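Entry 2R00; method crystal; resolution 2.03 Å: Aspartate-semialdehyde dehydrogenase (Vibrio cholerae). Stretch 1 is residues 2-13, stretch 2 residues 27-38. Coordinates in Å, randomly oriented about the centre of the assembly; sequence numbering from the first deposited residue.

Stretch 1 2-13: QQFNVAIFGATG
Stretch 2 27-38: EFPVDELFLLAS

Strand 4-9 and the strand ending at Ala-37 run parallel, their axes 16° apart and 4.6 Å at closest approach. CA pairs fix the register: Phe-4 with Val-30 (CA-CA 5.0 Å), then, after a one-residue shift, Val-6 with Leu-33 (CA-CA 5.0 Å), Ala-7 with Phe-34 (4.5 Å), Ile-8 with Leu-35 (5.1 Å) and Phe-9 with Leu-36 (4.6 Å).

Even-numbered residues of the first strand donate and accept in turn. Phe-4 N donates to Pro-29 O (2.9 Å), and Phe-4 O accepts Asp-31 N (2.8 Å). Val-6 N reaches Glu-32 O (2.9 Å), and Val-6 O takes Phe-34 N (2.7 Å); Ile-8 N binds Phe-34 O (2.8 Å), and Ile-8 O binds Leu-36 N (2.8 Å). N-H...O angles of 163-168° mark all six as nearly straight.

The shift is a beta bulge. Asp-31 (phi/psi -84/-78) turns the chain, and Glu-32 N, skipped by the backbone ladder, is satisfied by Asn-5 OD1 (2.9 Å, 139°). Asn-5, chi1 m and chi2 -30°, brings its amide end to that donor, while ND2 bonds elsewhere in the structure.

At the far end Leu-36 O accepts twice, from Gly-10 N (2.9 Å, 147°) and Ala-11 N (3.1 Å, 178°). Gly-10 has phi/psi 93/35, where a CB would jam against the preceding carbonyl; it opens a type I turn closed by Gly-13 N to Gly-10 O (3.1 Å).

Apolar side chains cover both faces. Val-6 (t), Ile-8 (m,t), Leu-33 (t,p) and Leu-35 (m,t) share one, with Ile-8 CD1 3.9 Å from Leu-35 CD2. Ala-7, Phe-9 (t), Phe-34 (m) and Leu-36 (m,t) share the other: Ala-7 CB lies 3.9 Å from Leu-36 CD1, and Phe-9 CD1 3.8 Å from Leu-36 CB. Altogether 946 Å² is buried.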

ATOM      1  N   GLN A   2     -20.156 -33.410 -25.739  1.00 42.08           N
ATOM      2  CA  GLN A   2     -19.423 -34.076 -24.618  1.00 42.15           C
ATOM      3  C   GLN A   2     -19.661 -33.370 -23.282  1.00 41.43           C
ATOM      4  O   GLN A   2     -19.423 -32.167 -23.142  1.00 41.36           O
ATOM      5  CB  GLN A   2     -17.925 -34.159 -24.918  1.00 42.14           C
ATOM      6  CG  GLN A   2     -17.197 -35.226 -24.116  1.00 43.10           C
ATOM      7  CD  GLN A   2     -15.731 -35.378 -24.502  1.00 43.38           C
ATOM      8  OE1 GLN A   2     -15.098 -34.446 -25.009  1.00 46.08           O
ATOM      9  NE2 GLN A   2     -15.184 -36.561 -24.258  1.00 44.84           N
ATOM     10  N   GLN A   3     -20.142 -34.137 -22.308  1.00 40.54           N
ATOM     11  CA  GLN A   3     -20.497 -33.603 -21.005  1.00 39.85           C
ATOM     12  C   GLN A   3     -19.847 -34.409 -19.892  1.00 38.72           C
ATOM     13  O   GLN A   3     -19.667 -35.624 -20.010  1.00 38.58           O
ATOM     14  CB  GLN A   3     -22.015 -33.563 -20.834  1.00 40.20           C
ATOM     15  CG  GLN A   3     -22.700 -32.584 -21.784  1.00 42.60           C
ATOM     16  CD  GLN A   3     -24.102 -32.218 -21.349  1.00 45.84           C
ATOM     17  OE1 GLN A   3     -24.447 -31.030 -21.276  1.00 47.60           O
ATOM     18  NE2 GLN A   3     -24.922 -33.229 -21.049  1.00 45.86           N
ATOM     19  N   PHE A   4     -19.510 -33.723 -18.805  1.00 37.29           N
ATOM     20  CA  PHE A   4     -18.712 -34.321 -17.739  1.00 35.83           C
ATOM     21  C   PHE A   4     -19.429 -34.266 -16.402  1.00 34.84           C
ATOM     22  O   PHE A   4     -20.159 -33.313 -16.113  1.00 34.76           O
ATOM     23  CB  PHE A   4     -17.357 -33.614 -17.651  1.00 35.61           C
ATOM     24  CG  PHE A   4     -16.637 -33.542 -18.963  1.00 35.47           C
ATOM     25  CD1 PHE A   4     -15.686 -34.496 -19.297  1.00 35.67           C
ATOM     26  CD2 PHE A   4     -16.926 -32.532 -19.879  1.00 35.45           C
ATOM     27  CE1 PHE A   4     -15.022 -34.445 -20.517  1.00 36.17           C
ATOM     28  CE2 PHE A   4     -16.271 -32.474 -21.101  1.00 35.86           C
ATOM     29  CZ  PHE A   4     -15.315 -33.433 -21.421  1.00 36.06           C
ATOM     30  N   ASN A   5     -19.231 -35.306 -15.600  1.00 33.62           N
ATOM     31  CA  ASN A   5     -19.702 -35.320 -14.230  1.00 32.51           C
ATOM     32  C   ASN A   5     -18.706 -34.589 -13.330  1.00 31.57           C
ATOM     33  O   ASN A   5     -17.483 -34.824 -13.394  1.00 31.21           O
ATOM     34  CB  ASN A   5     -19.926 -36.755 -13.749  1.00 32.97           C
ATOM     35  CG  ASN A   5     -21.106 -37.431 -14.441  1.00 34.42           C
ATOM     36  OD1 ASN A   5     -22.078 -36.775 -14.834  1.00 33.99           O
ATOM     37  ND2 ASN A   5     -21.020 -38.750 -14.597  1.00 35.95           N
ATOM     38  N   VAL A   6     -19.247 -33.694 -12.508  1.00 30.40           N
ATOM     39  CA  VAL A   6     -18.450 -32.782 -11.694  1.00 29.44           C
ATOM     40  C   VAL A   6     -18.941 -32.751 -10.247  1.00 28.40           C
ATOM     41  O   VAL A   6     -20.147 -32.677  -9.985  1.00 28.05           O
ATOM     42  CB  VAL A   6     -18.473 -31.348 -12.286  1.00 29.56           C
ATOM     43  CG1 VAL A   6     -17.605 -30.396 -11.455  1.00 29.67           C
ATOM     44  CG2 VAL A   6     -18.011 -31.360 -13.744  1.00 29.17           C
ATOM     45  N   ALA A   7     -17.992 -32.815  -9.319  1.00 27.28           N
ATOM     46  CA  ALA A   7     -18.265 -32.666  -7.895  1.00 26.58           C
ATOM     47  C   ALA A   7     -17.699 -31.349  -7.386  1.00 26.55           C
ATOM     48  O   ALA A   7     -16.628 -30.903  -7.829  1.00 25.77           O
ATOM     49  CB  ALA A   7     -17.658 -33.826  -7.097  1.00 26.59           C
ATOM     50  N   ILE A   8     -18.419 -30.740  -6.450  1.00 26.23           N
ATOM     51  CA  ILE A   8     -17.885 -29.637  -5.663  1.00 26.55           C
ATOM     52  C   ILE A   8     -17.853 -30.098  -4.218  1.00 26.77           C
ATOM     53  O   ILE A   8     -18.887 -30.471  -3.661  1.00 26.78           O
ATOM     54  CB  ILE A   8     -18.738 -28.351  -5.787  1.00 26.45           C
ATOM     55  CG1 ILE A   8     -18.728 -27.832  -7.230  1.00 25.94           C
ATOM     56  CG2 ILE A   8     -18.217 -27.258  -4.829  1.00 26.16           C
ATOM     57  CD1 ILE A   8     -19.787 -26.756  -7.504  1.00 27.17           C
ATOM     58  N   PHE A   9     -16.661 -30.104  -3.621  1.00 27.17           N
ATOM     59  CA  PHE A   9     -16.502 -30.467  -2.212  1.00 27.43           C
ATOM     60  C   PHE A   9     -16.308 -29.208  -1.381  1.00 27.88           C
ATOM     61  O   PHE A   9     -15.416 -28.410  -1.646  1.00 27.63           O
ATOM     62  CB  PHE A   9     -15.341 -31.462  -2.026  1.00 27.77           C
ATOM     63  CG  PHE A   9     -15.105 -31.888  -0.594  1.00 27.67           C
ATOM     64  CD1 PHE A   9     -16.168 -32.031   0.307  1.00 28.78           C
ATOM     65  CD2 PHE A   9     -13.817 -32.178  -0.152  1.00 28.10           C
ATOM     66  CE1 PHE A   9     -15.943 -32.435   1.632  1.00 28.97           C
ATOM     67  CE2 PHE A   9     -13.577 -32.597   1.163  1.00 27.22           C
ATOM     68  CZ  PHE A   9     -14.638 -32.720   2.059  1.00 28.58           C
ATOM     69  N   GLY A  10     -17.150 -29.047  -0.366  1.00 28.47           N
ATOM     70  CA  GLY A  10     -17.249 -27.795   0.368  1.00 29.48           C
ATOM     71  C   GLY A  10     -18.348 -26.946  -0.247  1.00 30.19           C
ATOM     72  O   GLY A  10     -18.256 -25.720  -0.279  1.00 30.28           O
ATOM     73  N   ALA A  11     -19.399 -27.615  -0.719  1.00 30.78           N
ATOM     74  CA  ALA A  11     -20.473 -26.983  -1.491  1.00 31.66           C
ATOM     75  C   ALA A  11     -21.315 -25.961  -0.720  1.00 32.16           C
ATOM     76  O   ALA A  11     -21.958 -25.107  -1.337  1.00 32.54           O
ATOM     77  CB  ALA A  11     -21.368 -28.042  -2.089  1.00 31.69           C
ATOM     78  N   THR A  12     -21.322 -26.051   0.607  1.00 32.63           N
ATOM     79  CA  THR A  12     -22.106 -25.128   1.431  1.00 33.34           C
ATOM     80  C   THR A  12     -21.283 -23.930   1.911  1.00 33.45           C
ATOM     81  O   THR A  12     -21.809 -23.010   2.550  1.00 33.74           O
ATOM     82  CB  THR A  12     -22.797 -25.842   2.627  1.00 33.22           C
ATOM     83  OG1 THR A  12     -21.812 -26.436   3.481  1.00 35.03           O
ATOM     84  CG2 THR A  12     -23.739 -26.930   2.131  1.00 33.77           C
ATOM     85  N   GLY A  13     -19.990 -23.941   1.605  1.00 33.43           N
ATOM     86  CA  GLY A  13     -19.138 -22.785   1.872  1.00 33.43           C
ATOM     87  C   GLY A  13     -19.291 -21.732   0.790  1.00 33.17           C
ATOM     88  O   GLY A  13     -19.805 -22.019  -0.301  1.00 33.29           O
ATOM     89  N   GLU A  27     -21.325 -21.661 -18.478  1.00 33.99           N
ATOM     90  CA  GLU A  27     -21.931 -22.728 -19.284  1.00 34.66           C
ATOM     91  C   GLU A  27     -20.980 -23.928 -19.468  1.00 34.00           C
ATOM     92  O   GLU A  27     -20.817 -24.466 -20.572  1.00 33.68           O
ATOM     93  CB  GLU A  27     -22.431 -22.172 -20.633  1.00 34.91           C
ATOM     94  CG  GLU A  27     -23.484 -21.050 -20.508  1.00 35.98           C
ATOM     95  CD  GLU A  27     -23.798 -20.375 -21.846  1.00 37.01           C
ATOM     96  OE1 GLU A  27     -23.969 -21.093 -22.859  1.00 39.85           O
ATOM     97  OE2 GLU A  27     -23.877 -19.123 -21.884  1.00 40.11           O
ATOM     98  N   PHE A  28     -20.357 -24.342 -18.367  1.00 33.60           N
ATOM     99  CA  PHE A  28     -19.508 -25.533 -18.362  1.00 33.21           C
ATOM    100  C   PHE A  28     -20.336 -26.763 -18.748  1.00 33.12           C
ATOM    101  O   PHE A  28     -21.469 -26.900 -18.277  1.00 33.04           O
ATOM    102  CB  PHE A  28     -18.868 -25.743 -16.982  1.00 32.79           C
ATOM    103  CG  PHE A  28     -17.753 -26.747 -16.987  1.00 31.96           C
ATOM    104  CD1 PHE A  28     -16.446 -26.346 -17.217  1.00 31.06           C
ATOM    105  CD2 PHE A  28     -18.009 -28.095 -16.766  1.00 31.10           C
ATOM    106  CE1 PHE A  28     -15.412 -27.279 -17.238  1.00 31.29           C
ATOM    107  CE2 PHE A  28     -16.983 -29.037 -16.789  1.00 30.51           C
ATOM    108  CZ  PHE A  28     -15.686 -28.627 -17.021  1.00 30.93           C
ATOM    109  N   PRO A  29     -19.784 -27.649 -19.609  1.00 32.94           N
ATOM    110  CA  PRO A  29     -20.543 -28.828 -20.035  1.00 33.10           C
ATOM    111  C   PRO A  29     -20.681 -29.877 -18.924  1.00 33.02           C
ATOM    112  O   PRO A  29     -19.977 -30.886 -18.916  1.00 32.99           O
ATOM    113  CB  PRO A  29     -19.735 -29.360 -21.218  1.00 33.10           C
ATOM    114  CG  PRO A  29     -18.336 -28.917 -20.951  1.00 33.08           C
ATOM    115  CD  PRO A  29     -18.456 -27.589 -20.251  1.00 33.12           C
ATOM    116  N   VAL A  30     -21.586 -29.607 -17.991  1.00 32.98           N
ATOM    117  CA  VAL A  30     -21.874 -30.515 -16.898  1.00 33.20           C
ATOM    118  C   VAL A  30     -22.986 -31.467 -17.326  1.00 34.21           C
ATOM    119  O   VAL A  30     -24.034 -31.038 -17.834  1.00 33.82           O
ATOM    120  CB  VAL A  30     -22.312 -29.751 -15.621  1.00 33.24           C
ATOM    121  CG1 VAL A  30     -22.741 -30.722 -14.509  1.00 32.28           C
ATOM    122  CG2 VAL A  30     -21.193 -28.839 -15.137  1.00 32.74           C
ATOM    123  N   ASP A  31     -22.726 -32.757 -17.141  1.00 34.64           N
ATOM    124  CA  ASP A  31     -23.737 -33.783 -17.238  1.00 35.61           C
ATOM    125  C   ASP A  31     -24.421 -33.825 -15.875  1.00 35.67           C
ATOM    126  O   ASP A  31     -25.500 -33.250 -15.697  1.00 35.78           O
ATOM    127  CB  ASP A  31     -23.077 -35.118 -17.603  1.00 36.05           C
ATOM    128  CG  ASP A  31     -24.057 -36.289 -17.627  1.00 37.93           C
ATOM    129  OD1 ASP A  31     -23.587 -37.416 -17.885  1.00 40.37           O
ATOM    130  OD2 ASP A  31     -25.276 -36.096 -17.389  1.00 39.92           O
ATOM    131  N   GLU A  32     -23.775 -34.459 -14.899  1.00 35.62           N
ATOM    132  CA  GLU A  32     -24.289 -34.461 -13.535  1.00 35.66           C
ATOM    133  C   GLU A  32     -23.383 -33.686 -12.574  1.00 35.11           C
ATOM    134  O   GLU A  32     -22.157 -33.828 -12.603  1.00 34.98           O
ATOM    135  CB  GLU A  32     -24.460 -35.891 -13.046  1.00 36.00           C
ATOM    136  CG  GLU A  32     -25.500 -36.068 -11.958  1.00 37.69           C
ATOM    137  CD  GLU A  32     -25.949 -37.516 -11.826  1.00 39.86           C
ATOM    138  OE1 GLU A  32     -25.717 -38.313 -12.773  1.00 39.50           O
ATOM    139  OE2 GLU A  32     -26.525 -37.855 -10.769  1.00 40.86           O
ATOM    140  N   LEU A  33     -24.000 -32.866 -11.728  1.00 34.39           N
ATOM    141  CA  LEU A  33     -23.275 -32.136 -10.694  1.00 33.75           C
ATOM    142  C   LEU A  33     -23.544 -32.773  -9.343  1.00 33.31           C
ATOM    143  O   LEU A  33     -24.699 -33.048  -9.009  1.00 33.31           O
ATOM    144  CB  LEU A  33     -23.689 -30.655 -10.676  1.00 33.71           C
ATOM    145  CG  LEU A  33     -23.008 -29.753  -9.638  1.00 33.53           C
ATOM    146  CD1 LEU A  33     -21.522 -29.564  -9.960  1.00 33.50           C
ATOM    147  CD2 LEU A  33     -23.704 -28.410  -9.549  1.00 33.59           C
ATOM    148  N   PHE A  34     -22.476 -33.015  -8.580  1.00 32.61           N
ATOM    149  CA  PHE A  34     -22.591 -33.531  -7.215  1.00 32.09           C
ATOM    150  C   PHE A  34     -22.060 -32.505  -6.215  1.00 31.84           C
ATOM    151  O   PHE A  34     -21.017 -31.878  -6.436  1.00 31.57           O
ATOM    152  CB  PHE A  34     -21.849 -34.866  -7.061  1.00 32.06           C
ATOM    153  CG  PHE A  34     -22.332 -35.945  -7.994  1.00 32.33           C
ATOM    154  CD1 PHE A  34     -21.799 -36.072  -9.271  1.00 32.98           C
ATOM    155  CD2 PHE A  34     -23.323 -36.838  -7.592  1.00 32.50           C
ATOM    156  CE1 PHE A  34     -22.242 -37.073 -10.146  1.00 33.63           C
ATOM    157  CE2 PHE A  34     -23.769 -37.838  -8.456  1.00 33.10           C
ATOM    158  CZ  PHE A  34     -23.229 -37.952  -9.733  1.00 33.15           C
ATOM    159  N   LEU A  35     -22.791 -32.323  -5.126  1.00 31.10           N
ATOM    160  CA  LEU A  35     -22.393 -31.384  -4.097  1.00 31.20           C
ATOM    161  C   LEU A  35     -22.095 -32.147  -2.818  1.00 31.47           C
ATOM    162  O   LEU A  35     -22.944 -32.892  -2.315  1.00 31.71           O
ATOM    163  CB  LEU A  35     -23.475 -30.321  -3.880  1.00 31.01           C
ATOM    164  CG  LEU A  35     -23.873 -29.507  -5.116  1.00 30.96           C
ATOM    165  CD1 LEU A  35     -25.036 -28.555  -4.805  1.00 29.75           C
ATOM    166  CD2 LEU A  35     -22.680 -28.740  -5.699  1.00 30.15           C
ATOM    167  N   LEU A  36     -20.877 -31.977  -2.315  1.00 31.56           N
ATOM    168  CA  LEU A  36     -20.395 -32.726  -1.159  1.00 32.21           C
ATOM    169  C   LEU A  36     -20.049 -31.796  -0.009  1.00 33.31           C
ATOM    170  O   LEU A  36     -19.577 -30.679  -0.216  1.00 32.87           O
ATOM    171  CB  LEU A  36     -19.173 -33.576  -1.537  1.00 31.54           C
ATOM    172  CG  LEU A  36     -19.321 -34.430  -2.799  1.00 30.67           C
ATOM    173  CD1 LEU A  36     -17.983 -34.925  -3.325  1.00 28.69           C
ATOM    174  CD2 LEU A  36     -20.281 -35.584  -2.540  1.00 29.33           C
ATOM    175  N   ALA A  37     -20.319 -32.265   1.203  1.00 34.98           N
ATOM    176  CA  ALA A  37     -19.943 -31.570   2.429  1.00 36.98           C
ATOM    177  C   ALA A  37     -19.903 -32.578   3.580  1.00 38.34           C
ATOM    178  O   ALA A  37     -19.939 -33.787   3.348  1.00 38.46           O
ATOM    179  CB  ALA A  37     -20.922 -30.439   2.728  1.00 36.62           C
ATOM    180  N   SER A  38     -19.817 -32.080   4.810  1.00 40.08           N
ATOM    181  CA  SER A  38     -19.892 -32.937   5.987  1.00 41.82           C
ATOM    182  C   SER A  38     -21.344 -33.368   6.211  1.00 42.62           C
ATOM    183  O   SER A  38     -22.255 -32.912   5.511  1.00 42.97           O
ATOM    184  CB  SER A  38     -19.339 -32.221   7.225  1.00 41.76           C
ATOM    185  OG  SER A  38     -20.334 -31.409   7.837  1.00 42.91           O
TER